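Local structure of ferrous iron uptake transporter protein B (3TAH) at residues Thr100-Leu103 / Ile104-Gly107; Arg177-Ala180 / Ala181-Gln184; Ala202-Phe206 / Glu207-Leu211; Gln220-Arg223 / Lys224-Glu227; Asp228-Arg231 / Ile232-Ile236. The protein probably drives GTP-dependent uptake of ferrous iron across the cell membrane, this chain being its cytosolic G-protein domain with the attached helical domain. The protein carries 1 engineered substitution. All blocks are in the same frame, centred on the assembly; numbering follows the deposited sequence.

Interaction 1 of 5, residues Thr100-Leu103 / Ile104-Gly107; sequences TTQL and IETG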
loop_
_atom_site.group_PDB
_atom_site.type_symbol
_atom_site.label_atom_id
_atom_site.label_comp_id
_atom_site.label_asym_id
_atom_site.label_seq_id
_atom_site.Cartn_x
_atom_site.Cartn_y
_atom_site.Cartn_z
ATOM N N THR A 100 3.022 2.618 -2.249
ATOM C CA THR A 100 3.480 1.326 -1.784
ATOM C C THR A 100 3.781 1.349 -0.281
ATOM O O THR A 100 3.385 0.432 0.458
ATOM C CB THR A 100 4.731 0.887 -2.566
ATOM O OG1 THR A 100 4.450 0.898 -3.975
ATOM C CG2 THR A 100 5.184 -0.494 -2.099
ATOM N N THR A 101 4.455 2.406 0.180
ATOM C CA THR A 101 4.808 2.492 1.607
ATOM C C THR A 101 3.551 2.454 2.482
ATOM O O THR A 101 3.521 1.824 3.541
ATOM C CB THR A 101 5.679 3.741 1.936
ATOM O OG1 THR A 101 4.959 4.951 1.663
ATOM C CG2 THR A 101 7.013 3.728 1.164
ATOM N N GLN A 102 2.503 3.119 2.027
ATOM C CA GLN A 102 1.239 3.141 2.740
ATOM C C GLN A 102 0.503 1.810 2.706
ATOM O O GLN A 102 -0.127 1.427 3.691
ATOM C CB GLN A 102 0.344 4.242 2.177
ATOM C CG GLN A 102 0.924 5.639 2.302
ATOM C CD GLN A 102 0.094 6.645 1.554
ATOM O OE1 GLN A 102 -1.101 6.757 1.809
ATOM N NE2 GLN A 102 0.706 7.369 0.615
ATOM N N LEU A 103 0.585 1.119 1.570
ATOM C CA LEU A 103 0.016 -0.227 1.440
ATOM C C LEU A 103 0.667 -1.213 2.419
ATOM O O LEU A 103 -0.040 -1.986 3.075
ATOM C CB LEU A 103 0.127 -0.732 0.002
ATOM C CG LEU A 103 -0.623 0.087 -1.062
ATOM C CD1 LEU A 103 -0.248 -0.391 -2.475
ATOM C CD2 LEU A 103 -2.156 0.063 -0.864
ATOM N N ILE A 104 1.999 -1.175 2.538
ATOM C CA ILE A 104 2.710 -2.061 3.464
ATOM C C ILE A 104 2.194 -1.843 4.886
ATOM O O ILE A 104 1.992 -2.790 5.641
ATOM C CB ILE A 104 4.253 -1.861 3.384
ATOM C CG1 ILE A 104 4.780 -2.285 1.999
ATOM C CG2 ILE A 104 4.968 -2.665 4.488
ATOM C CD1 ILE A 104 6.241 -1.894 1.681
ATOM N N GLU A 105 1.972 -0.581 5.239
ATOM C CA GLU A 105 1.554 -0.198 6.587
ATOM C C GLU A 105 0.154 -0.706 6.981
ATOM O O GLU A 105 -0.154 -0.788 8.169
ATOM C CB GLU A 105 1.649 1.317 6.733
ATOM C CG GLU A 105 3.115 1.766 6.725
ATOM C CD GLU A 105 3.324 3.237 6.448
ATOM O OE1 GLU A 105 2.348 3.961 6.144
ATOM O OE2 GLU A 105 4.491 3.668 6.543
ATOM N N THR A 106 -0.676 -1.063 6.003
ATOM C CA THR A 106 -1.991 -1.654 6.298
ATOM C C THR A 106 -1.888 -3.008 7.015
ATOM O O THR A 106 -2.848 -3.465 7.659
ATOM C CB THR A 106 -2.848 -1.860 5.022
ATOM O OG1 THR A 106 -2.269 -2.898 4.220
ATOM C CG2 THR A 106 -3.011 -0.555 4.216
ATOM N N GLY A 107 -0.734 -3.664 6.887
ATOM C CA GLY A 107 -0.518 -4.973 7.458
ATOM C C GLY A 107 -1.007 -6.145 6.624
ATOM O O GLY A 107 -0.883 -7.278 7.076
HETATM O O HOH W 1 -0.222 3.864 5.335
#
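T106 turns back on L103 and grips its carbonyl twice. The hydroxyl OG1 of T106 gives its proton to L103 O at 2.7 Å, in the carbonyl plane, while the amide N of T106 reaches the same L103 O at 3.1 Å from above that plane. With chi1 at 69°, OG1 of T106 sits between its own backbone N and carbonyl carbon, the position from which it can fold back to the oxygen. The bond from I104 N to T100 O, 3.0 Å, is still sound; the next two, from E105 N to T101 O and from T106 N to Q102 O, are weak. The side chain of E105 runs back along the helix, and its CG lies 3.2 Å from T101 O. A water donates to both Q102 O and E105 OE1, the latter at 2.7 Å, and so joins backbone to carboxylate. The polar ends of E105, Q102 and T100 have partners outside the two segments: R249 in a salt bridge to E105 OE1, Y174 on E105 OE2, M62 and S61 on the Q102 amide, and N86 on T100 OG1. L103 and T106 pack on I84 of strand 83-89, and I104 on V110 of strand 110-115, placing helix 93-105 as the crossover of a beta-alpha-beta unit in the G domain. G107 follows with positive phi (84°). The two hydrogen bonds from T106 to L103 O and the shared water thus satisfy buried polar atoms where the helical pattern weakens, and R249 probably steadies the charge of the buried E105 carboxylate.

Interaction 2 of 5, residues Arg177-Ala180 / Ala181-Gln184; sequences RLEA and AISQ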
loop_
_atom_site.group_PDB
_atom_site.type_symbol
_atom_site.label_atom_id
_atom_site.label_comp_id
_atom_site.label_asym_id
_atom_site.label_seq_id
_atom_site.Cartn_x
_atom_site.Cartn_y
_atom_site.Cartn_z
ATOM N N ARG A 177 13.291 9.977 15.071
ATOM C CA ARG A 177 12.384 10.960 15.691
ATOM C C ARG A 177 10.925 10.711 15.321
ATOM O O ARG A 177 10.035 10.925 16.149
ATOM C CB ARG A 177 12.755 12.383 15.309
ATOM C CG ARG A 177 14.082 12.886 15.868
ATOM C CD ARG A 177 14.467 14.170 15.154
ATOM N NE ARG A 177 14.826 13.926 13.760
ATOM C CZ ARG A 177 15.067 14.869 12.852
ATOM N NH1 ARG A 177 15.019 16.163 13.170
ATOM N NH2 ARG A 177 15.380 14.520 11.613
ATOM N N LEU A 178 10.679 10.266 14.091
ATOM C CA LEU A 178 9.315 9.903 13.716
ATOM C C LEU A 178 8.926 8.575 14.346
ATOM O O LEU A 178 7.797 8.431 14.794
ATOM C CB LEU A 178 9.114 9.866 12.193
ATOM C CG LEU A 178 7.689 9.518 11.735
ATOM C CD1 LEU A 178 6.638 10.435 12.393
ATOM C CD2 LEU A 178 7.590 9.596 10.223
ATOM N N GLU A 179 9.849 7.612 14.373
ATOM C CA GLU A 179 9.604 6.310 15.027
ATOM C C GLU A 179 9.256 6.452 16.513
ATOM O O GLU A 179 8.387 5.733 17.012
ATOM C CB GLU A 179 10.783 5.355 14.829
ATOM C CG GLU A 179 10.994 4.918 13.372
ATOM C CD GLU A 179 9.824 4.155 12.809
ATOM O OE1 GLU A 179 9.121 3.463 13.580
ATOM O OE2 GLU A 179 9.585 4.247 11.584
ATOM N N ALA A 180 9.900 7.397 17.203
ATOM C CA ALA A 180 9.580 7.694 18.602
ATOM C C ALA A 180 8.128 8.157 18.729
ATOM O O ALA A 180 7.389 7.689 19.608
ATOM C CB ALA A 180 10.548 8.770 19.170
ATOM N N ALA A 181 7.715 9.057 17.839
ATOM C CA ALA A 181 6.329 9.529 17.816
ATOM C C ALA A 181 5.332 8.399 17.535
ATOM O O ALA A 181 4.299 8.296 18.189
ATOM C CB ALA A 181 6.156 10.652 16.778
ATOM N N ILE A 182 5.632 7.564 16.545
ATOM C CA ILE A 182 4.751 6.436 16.199
ATOM C C ILE A 182 4.626 5.456 17.387
ATOM O O ILE A 182 3.509 5.022 17.734
ATOM C CB ILE A 182 5.246 5.711 14.942
ATOM C CG1 ILE A 182 5.147 6.636 13.718
ATOM C CG2 ILE A 182 4.455 4.402 14.709
ATOM C CD1 ILE A 182 5.934 6.114 12.525
ATOM N N SER A 183 5.761 5.107 17.987
ATOM C CA SER A 183 5.780 4.254 19.185
ATOM C C SER A 183 4.908 4.778 20.333
ATOM O O SER A 183 4.203 4.003 20.974
ATOM C CB SER A 183 7.210 4.053 19.689
ATOM O OG SER A 183 7.881 3.121 18.865
ATOM N N GLN A 184 4.985 6.077 20.604
ATOM C CA GLN A 184 4.183 6.700 21.680
ATOM C C GLN A 184 2.699 6.761 21.331
ATOM O O GLN A 184 1.846 6.574 22.205
ATOM C CB GLN A 184 4.752 8.065 22.056
ATOM C CG GLN A 184 6.090 7.899 22.763
ATOM C CD GLN A 184 6.858 9.189 22.872
ATOM O OE1 GLN A 184 6.271 10.247 22.973
ATOM N NE2 GLN A 184 8.181 9.095 22.862
HETATM O O HOH W 2 8.400 3.123 16.067
HETATM O O HOH W 3 9.482 6.924 22.060
#
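This is an i to i+4 contact within helix 176-189 of the FeoB cytosolic helical domain, a regular alpha-helical turn with an apolar side formed by L178, A181 and I182, and waters at two points round the rest of it. CG of L178 meets CD1 of I182 at 3.9 Å, the two side chains crossing at a slant. I182 keeps its CG1 beside its own backbone N (chi1 -66°), which leads CD1 back along the helix to CG of L178. Both residues, with A181, turn this side to helix 198-206, where F206 and I203 receive them, and A181 also touches I229 and T233 of helix 220-237. Backbone bonds run through the turn, from I182 N to L178 O at 2.9 Å and from S183 N to E179 O at 2.9 Å; that from A181 N to R177 O is weak. E179 OE2 forms a salt bridge with R199 and accepts from Y174 N. One water donates to E179 O and to E179 OE1, joining the backbone of this residue to its own carboxylate. A second water accepts from NE2 of Q184 at 2.7 Å and donates weakly to A180 O.

Interaction 3 of 5, residues Ala202-Phe206 / Glu207-Leu211; sequences AIKLF and EQDSL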
loop_
_atom_site.group_PDB
_atom_site.type_symbol
_atom_site.label_atom_id
_atom_site.label_comp_id
_atom_site.label_asym_id
_atom_site.label_seq_id
_atom_site.Cartn_x
_atom_site.Cartn_y
_atom_site.Cartn_z
ATOM N N ALA A 202 -1.616 4.702 13.583
ATOM C CA ALA A 202 -0.731 5.587 14.334
ATOM C C ALA A 202 -0.181 6.712 13.435
ATOM O O ALA A 202 -0.141 7.873 13.835
ATOM C CB ALA A 202 0.400 4.805 14.992
ATOM N N ILE A 203 0.235 6.366 12.224
ATOM C CA ILE A 203 0.775 7.349 11.284
ATOM C C ILE A 203 -0.317 8.318 10.845
ATOM O O ILE A 203 -0.078 9.525 10.764
ATOM C CB ILE A 203 1.438 6.686 10.061
ATOM C CG1 ILE A 203 2.696 5.947 10.497
ATOM C CG2 ILE A 203 1.825 7.761 9.007
ATOM C CD1 ILE A 203 3.242 4.998 9.476
ATOM N N LYS A 204 -1.507 7.795 10.553
ATOM C CA LYS A 204 -2.647 8.649 10.205
ATOM C C LYS A 204 -3.014 9.636 11.305
ATOM O O LYS A 204 -3.327 10.790 11.031
ATOM C CB LYS A 204 -3.863 7.799 9.847
ATOM C CG LYS A 204 -3.731 7.126 8.498
ATOM C CD LYS A 204 -4.145 8.052 7.390
ATOM C CE LYS A 204 -3.678 7.583 6.024
ATOM N NZ LYS A 204 -2.205 7.737 5.883
ATOM N N LEU A 205 -2.982 9.182 12.552
ATOM C CA LEU A 205 -3.255 10.065 13.675
ATOM C C LEU A 205 -2.195 11.147 13.801
ATOM O O LEU A 205 -2.522 12.313 14.077
ATOM C CB LEU A 205 -3.345 9.276 14.979
ATOM C CG LEU A 205 -4.658 8.492 15.088
ATOM C CD1 LEU A 205 -4.544 7.432 16.168
ATOM C CD2 LEU A 205 -5.826 9.442 15.336
ATOM N N PHE A 206 -0.940 10.757 13.588
ATOM C CA PHE A 206 0.163 11.699 13.673
ATOM C C PHE A 206 -0.025 12.834 12.663
ATOM O O PHE A 206 0.155 14.014 13.000
ATOM C CB PHE A 206 1.513 11.018 13.446
ATOM C CG PHE A 206 2.677 11.975 13.492
ATOM C CD1 PHE A 206 3.235 12.353 14.710
ATOM C CD2 PHE A 206 3.207 12.511 12.324
ATOM C CE1 PHE A 206 4.314 13.249 14.756
ATOM C CE2 PHE A 206 4.284 13.413 12.359
ATOM C CZ PHE A 206 4.842 13.782 13.569
ATOM N N GLU A 207 -0.413 12.474 11.444
ATOM C CA GLU A 207 -0.616 13.462 10.378
ATOM C C GLU A 207 -2.015 14.123 10.384
ATOM O O GLU A 207 -2.379 14.847 9.444
ATOM C CB GLU A 207 -0.291 12.833 9.021
ATOM C CG GLU A 207 -1.332 11.873 8.529
ATOM C CD GLU A 207 -0.866 10.953 7.407
ATOM O OE1 GLU A 207 -1.721 10.167 6.958
ATOM O OE2 GLU A 207 0.301 11.011 6.969
ATOM N N GLN A 208 -2.778 13.873 11.442
ATOM C CA GLN A 208 -4.117 14.429 11.666
ATOM C C GLN A 208 -5.112 14.157 10.544
ATOM O O GLN A 208 -5.875 15.032 10.133
ATOM C CB GLN A 208 -4.013 15.909 11.975
ATOM C CG GLN A 208 -3.314 16.119 13.300
ATOM C CD GLN A 208 -2.496 17.345 13.291
ATOM O OE1 GLN A 208 -2.903 18.372 13.816
ATOM N NE2 GLN A 208 -1.320 17.258 12.681
ATOM N N ASP A 209 -5.093 12.914 10.079
ATOM C CA ASP A 209 -6.051 12.433 9.113
ATOM C C ASP A 209 -7.473 12.563 9.657
ATOM O O ASP A 209 -7.823 11.956 10.664
ATOM C CB ASP A 209 -5.756 10.978 8.776
ATOM C CG ASP A 209 -6.614 10.476 7.647
ATOM O OD1 ASP A 209 -6.203 10.639 6.477
ATOM O OD2 ASP A 209 -7.697 9.919 7.936
ATOM N N SER A 210 -8.288 13.356 8.985
ATOM C CA SER A 210 -9.628 13.673 9.473
ATOM C C SER A 210 -10.572 12.465 9.496
ATOM O O SER A 210 -11.448 12.406 10.341
ATOM C CB SER A 210 -10.217 14.839 8.665
ATOM O OG SER A 210 -10.226 14.531 7.295
ATOM N N LEU A 211 -10.392 11.507 8.587
ATOM C CA LEU A 211 -11.225 10.294 8.569
ATOM C C LEU A 211 -10.960 9.375 9.755
ATOM O O LEU A 211 -11.894 8.881 10.383
ATOM C CB LEU A 211 -11.036 9.503 7.273
ATOM C CG LEU A 211 -11.658 10.039 5.986
ATOM C CD1 LEU A 211 -11.137 9.235 4.799
ATOM C CD2 LEU A 211 -13.179 9.980 6.068
#
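OE1 of E207 takes a salt bridge from K204 NZ at 2.7 Å, met on the syn side of the carboxylate and 18° out of its plane. The two side chains lie alongside each other and point the same way. The lysine chain bends at chi2 (-84°) and again at chi4 to bring its ammonium round, which also lays its CD 3.2 Å from OE1 of E207. The same CD of K204 also rests 3.4 Å from OD1 of D209, although K204 NZ stays 5.0 Å from that oxygen. D209 has its strongest partner elsewhere, in R73, and its OD2 also accepts from V212 N, so it caps helix 210-215. Underneath, E207 N bonds to I203 O at 3.0 Å in the i to i+4 pattern, and the aliphatic part of E207 folds over K204 O. That carbonyl is taken by D209 N at 2.9 Å, and L205 O by Q208 N at 3.1 Å. The ring of F206 and the side chain of L205 pack against helices 176-189 and 220-237. Q208 has positive phi (56°) and serves as C-prime residue: this is a Schellman motif that ends helix 198-206, followed directly by the N-cap of helix 210-215.

Interaction 4 of 5, residues Gln220-Arg223 / Lys224-Glu227; sequences QFQR and KEIE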
loop_
_atom_site.group_PDB
_atom_site.type_symbol
_atom_site.label_atom_id
_atom_site.label_comp_id
_atom_site.label_asym_id
_atom_site.label_seq_id
_atom_site.Cartn_x
_atom_site.Cartn_y
_atom_site.Cartn_z
ATOM N N GLN A 220 -10.694 11.261 25.834
ATOM C CA GLN A 220 -10.096 12.584 25.975
ATOM C C GLN A 220 -8.615 12.434 26.320
ATOM O O GLN A 220 -7.785 13.154 25.781
ATOM C CB GLN A 220 -10.812 13.418 27.052
ATOM C CG GLN A 220 -10.149 14.775 27.305
ATOM C CD GLN A 220 -10.888 15.641 28.303
ATOM O OE1 GLN A 220 -11.837 15.202 28.950
ATOM N NE2 GLN A 220 -10.449 16.877 28.431
ATOM N N PHE A 221 -8.279 11.506 27.213
ATOM C CA PHE A 221 -6.875 11.339 27.608
ATOM C C PHE A 221 -6.014 10.884 26.413
ATOM O O PHE A 221 -4.914 11.392 26.203
ATOM C CB PHE A 221 -6.737 10.389 28.807
ATOM C CG PHE A 221 -5.306 10.104 29.164
ATOM C CD1 PHE A 221 -4.480 11.142 29.578
ATOM C CD2 PHE A 221 -4.787 8.823 29.066
ATOM C CE1 PHE A 221 -3.151 10.913 29.895
ATOM C CE2 PHE A 221 -3.455 8.579 29.386
ATOM C CZ PHE A 221 -2.640 9.642 29.805
ATOM N N GLN A 222 -6.526 9.929 25.630
ATOM C CA GLN A 222 -5.828 9.454 24.431
ATOM C C GLN A 222 -5.545 10.612 23.478
ATOM O O GLN A 222 -4.427 10.757 22.986
ATOM C CB GLN A 222 -6.627 8.351 23.715
ATOM C CG GLN A 222 -6.479 6.974 24.331
ATOM C CD GLN A 222 -7.406 5.938 23.708
ATOM O OE1 GLN A 222 -8.615 6.154 23.629
ATOM N NE2 GLN A 222 -6.845 4.806 23.281
ATOM N N ARG A 223 -6.554 11.441 23.245
ATOM C CA ARG A 223 -6.428 12.592 22.349
ATOM C C ARG A 223 -5.397 13.601 22.863
ATOM O O ARG A 223 -4.617 14.142 22.077
ATOM C CB ARG A 223 -7.785 13.259 22.121
ATOM C CG ARG A 223 -8.769 12.363 21.367
ATOM C CD ARG A 223 -10.214 12.846 21.452
ATOM N NE ARG A 223 -10.508 13.895 20.479
ATOM C CZ ARG A 223 -11.659 14.567 20.385
ATOM N NH1 ARG A 223 -12.667 14.327 21.224
ATOM N NH2 ARG A 223 -11.807 15.501 19.439
ATOM N N LYS A 224 -5.375 13.832 24.176
ATOM C CA LYS A 224 -4.377 14.726 24.778
ATOM C C LYS A 224 -2.955 14.186 24.598
ATOM O O LYS A 224 -2.047 14.948 24.237
ATOM C CB LYS A 224 -4.654 14.942 26.266
ATOM C CG LYS A 224 -5.843 15.829 26.530
ATOM C CD LYS A 224 -6.195 15.930 28.011
ATOM C CE LYS A 224 -5.210 16.772 28.783
ATOM N NZ LYS A 224 -5.803 17.259 30.071
ATOM N N GLU A 225 -2.773 12.890 24.853
ATOM C CA GLU A 225 -1.466 12.220 24.671
ATOM C C GLU A 225 -0.973 12.391 23.237
ATOM O O GLU A 225 0.193 12.701 22.995
ATOM C CB GLU A 225 -1.537 10.712 24.934
ATOM C CG GLU A 225 -1.766 10.261 26.353
ATOM C CD GLU A 225 -1.815 8.750 26.462
ATOM O OE1 GLU A 225 -0.785 8.154 26.815
ATOM O OE2 GLU A 225 -2.881 8.158 26.183
ATOM N N ILE A 226 -1.876 12.153 22.293
ATOM C CA ILE A 226 -1.564 12.256 20.863
ATOM C C ILE A 226 -1.231 13.692 20.457
ATOM O O ILE A 226 -0.258 13.918 19.751
ATOM C CB ILE A 226 -2.697 11.678 19.985
ATOM C CG1 ILE A 226 -2.786 10.169 20.201
ATOM C CG2 ILE A 226 -2.441 12.035 18.508
ATOM C CD1 ILE A 226 -4.076 9.511 19.624
ATOM N N GLU A 227 -2.038 14.654 20.903
ATOM C CA GLU A 227 -1.763 16.074 20.655
ATOM C C GLU A 227 -0.358 16.467 21.111
ATOM O O GLU A 227 0.374 17.135 20.377
ATOM C CB GLU A 227 -2.763 16.968 21.380
ATOM C CG GLU A 227 -2.298 18.421 21.494
ATOM C CD GLU A 227 -2.287 19.145 20.157
ATOM O OE1 GLU A 227 -2.920 18.635 19.212
ATOM O OE2 GLU A 227 -1.653 20.222 20.041
#
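The ring of F221 carries the side chain of E225 on one face. CG of E225 stands over that face in a CH-pi contact, 3.9 Å from the ring centroid and 20° off the ring normal, displaced toward the rim. The carboxylate continues across the same face with its plane only 14° from the ring plane, so the two flat groups are stacked, and OE2 of E225 comes to 3.3 Å from CE2 of F221. F221 holds its CG opposite the backbone N (chi1 175°), sending the ring forward along the helix, while E225 keeps CG beside its own N and leans back to meet it. The pair is one turn apart, and E225 N bonds to F221 O at 2.9 Å beneath the stack. Next to it, Q220 and K224 run alongside in the same direction, CG of Q220 being 4.2 Å from CD of K224, over the bond from K224 N to Q220 O at 3.0 Å. The next two backbone bonds, I226 N to Q222 O and E227 N to R223 O, are equally regular. Q222 is held from outside: its OE1 accepts from S219 N, just before the helix, and its NE2 reaches V188 O and S192. I226 is the buried residue here and rests on L218. This is the opening of helix 220-237 in the helical domain, largely exposed. The stack probably owes more to dispersion and the CH-pi contact than to charge, since a carboxylate over a ring face is unlikely to gain electrostatically.

Interaction 5 of 5, residues Asp228-Arg231 / Ile232-Ile236; sequences DIIR and ITEEI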
loop_
_atom_site.group_PDB
_atom_site.type_symbol
_atom_site.label_atom_id
_atom_site.label_comp_id
_atom_site.label_asym_id
_atom_site.label_seq_id
_atom_site.Cartn_x
_atom_site.Cartn_y
_atom_site.Cartn_z
ATOM N N ASP A 228 0.007 16.041 22.318
ATOM C CA ASP A 228 1.337 16.333 22.880
ATOM C C ASP A 228 2.466 15.761 22.003
ATOM O O ASP A 228 3.438 16.453 21.701
ATOM C CB ASP A 228 1.468 15.728 24.282
ATOM C CG ASP A 228 0.769 16.530 25.381
ATOM O OD1 ASP A 228 0.323 17.675 25.153
ATOM O OD2 ASP A 228 0.687 15.991 26.513
ATOM N N ILE A 229 2.329 14.505 21.595
ATOM C CA ILE A 229 3.343 13.823 20.750
ATOM C C ILE A 229 3.579 14.585 19.430
ATOM O O ILE A 229 4.724 14.791 18.996
ATOM C CB ILE A 229 2.930 12.369 20.455
ATOM C CG1 ILE A 229 2.974 11.533 21.743
ATOM C CG2 ILE A 229 3.841 11.728 19.384
ATOM C CD1 ILE A 229 2.107 10.291 21.701
ATOM N N ILE A 230 2.484 14.993 18.801
ATOM C CA ILE A 230 2.539 15.761 17.544
ATOM C C ILE A 230 3.228 17.104 17.740
ATOM O O ILE A 230 4.081 17.498 16.926
ATOM C CB ILE A 230 1.132 15.965 16.926
ATOM C CG1 ILE A 230 0.530 14.618 16.503
ATOM C CG2 ILE A 230 1.186 16.894 15.702
ATOM C CD1 ILE A 230 -0.956 14.717 16.138
ATOM N N ARG A 231 2.880 17.796 18.825
ATOM C CA ARG A 231 3.409 19.131 19.065
ATOM C C ARG A 231 4.923 19.092 19.203
ATOM O O ARG A 231 5.624 19.823 18.492
ATOM C CB ARG A 231 2.773 19.780 20.299
ATOM C CG ARG A 231 3.173 21.244 20.523
ATOM C CD ARG A 231 2.619 21.815 21.830
ATOM N NE ARG A 231 3.088 21.077 23.011
ATOM C CZ ARG A 231 2.372 20.223 23.747
ATOM N NH1 ARG A 231 1.095 19.942 23.472
ATOM N NH2 ARG A 231 2.945 19.632 24.790
ATOM N N ILE A 232 5.421 18.232 20.088
ATOM C CA ILE A 232 6.858 18.173 20.354
ATOM C C ILE A 232 7.603 17.663 19.119
ATOM O O ILE A 232 8.704 18.131 18.833
ATOM C CB ILE A 232 7.223 17.354 21.658
ATOM C CG1 ILE A 232 8.726 17.434 21.964
ATOM C CG2 ILE A 232 6.726 15.884 21.592
ATOM C CD1 ILE A 232 9.277 18.879 22.156
ATOM N N THR A 233 7.005 16.721 18.381
ATOM C CA THR A 233 7.653 16.184 17.172
ATOM C C THR A 233 7.764 17.253 16.078
ATOM O O THR A 233 8.819 17.385 15.448
ATOM C CB THR A 233 6.960 14.900 16.688
ATOM O OG1 THR A 233 6.952 13.972 17.774
ATOM C CG2 THR A 233 7.703 14.283 15.507
ATOM N N GLU A 234 6.709 18.039 15.887
ATOM C CA GLU A 234 6.745 19.166 14.956
ATOM C C GLU A 234 7.819 20.180 15.357
ATOM O O GLU A 234 8.498 20.731 14.499
ATOM C CB GLU A 234 5.400 19.881 14.887
ATOM C CG GLU A 234 4.330 19.107 14.096
ATOM C CD GLU A 234 3.019 19.841 14.011
ATOM O OE1 GLU A 234 2.692 20.582 14.965
ATOM O OE2 GLU A 234 2.309 19.664 12.996
ATOM N N GLU A 235 7.956 20.415 16.654
ATOM C CA GLU A 235 8.956 21.359 17.163
ATOM C C GLU A 235 10.373 20.926 16.844
ATOM O O GLU A 235 11.189 21.756 16.434
ATOM C CB GLU A 235 8.781 21.575 18.671
ATOM C CG GLU A 235 7.540 22.379 18.976
ATOM C CD GLU A 235 7.253 22.553 20.471
ATOM O OE1 GLU A 235 8.098 22.166 21.307
ATOM O OE2 GLU A 235 6.167 23.092 20.788
ATOM N N ILE A 236 10.661 19.635 17.012
ATOM C CA ILE A 236 12.020 19.133 16.773
ATOM C C ILE A 236 12.335 18.984 15.284
ATOM O O ILE A 236 13.499 19.059 14.915
ATOM C CB ILE A 236 12.365 17.847 17.594
ATOM C CG1 ILE A 236 11.632 16.590 17.112
ATOM C CG2 ILE A 236 12.102 18.107 19.096
ATOM C CD1 ILE A 236 11.970 15.323 17.959
HETATM O O HOH W 4 5.777 21.154 23.603
#
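Helix 220-237 runs through both segments with regular i to i+4 bonding, I232 N meeting D228 O at 3.1 Å and E234 N meeting I230 O at 2.9 Å. T233 adds a side-chain bond: its OG1 donates to I229 O at 2.7 Å, while its own N reaches that oxygen at 3.1 Å from the other face of the carbonyl plane. The hydroxyl lies beside the backbone N of T233 (chi1 -56°), which turns it back along the helix toward the preceding turn. On the exposed flank R231 makes a salt bridge with D228 within the same turn. NH1 and NH2 of R231 approach OD1 of D228 end-on, NH1 at 2.9 Å and NH2 at 3.3 Å, and both bonds lie close to the guanidinium plane. R231 also runs alongside E235: its CG passes 3.5 Å from OE2 of E235, and a water accepting from R231 NE is weakly bonded to E235 OE1, but the charges stay too far apart for a salt bridge. I230 and E234 lie side by side, CG2 of I230 being 3.9 Å from CD of E234, whose OE2 accepts from A241 N. The buried flank points into the helical bundle, where I229 meets I185 of helix 176-189, and I230 and T233 meet F206 of helix 198-206.

In the fold
From the N terminus the five contacts follow in series; each is a local turn between adjoining segments, so none closes a long loop, nests or crosses another. Interaction 1 belongs to the G domain and the other four to the helical domain. One place where the two parts meet is E105 OE2 on I203 CD1, 3.5 Å, linking interactions 1 and 3. Interaction 2 touches interaction 3, with I182 on A202, and interaction 5, with Q184 on I229. Interactions 4 and 5 are consecutive parts of helix 220-237; L205 on I226 joins interaction 3 to interaction 4, and Q208 on I230 joins it to interaction 5. Helices 176-189, 198-206 and 220-237 thus pack together.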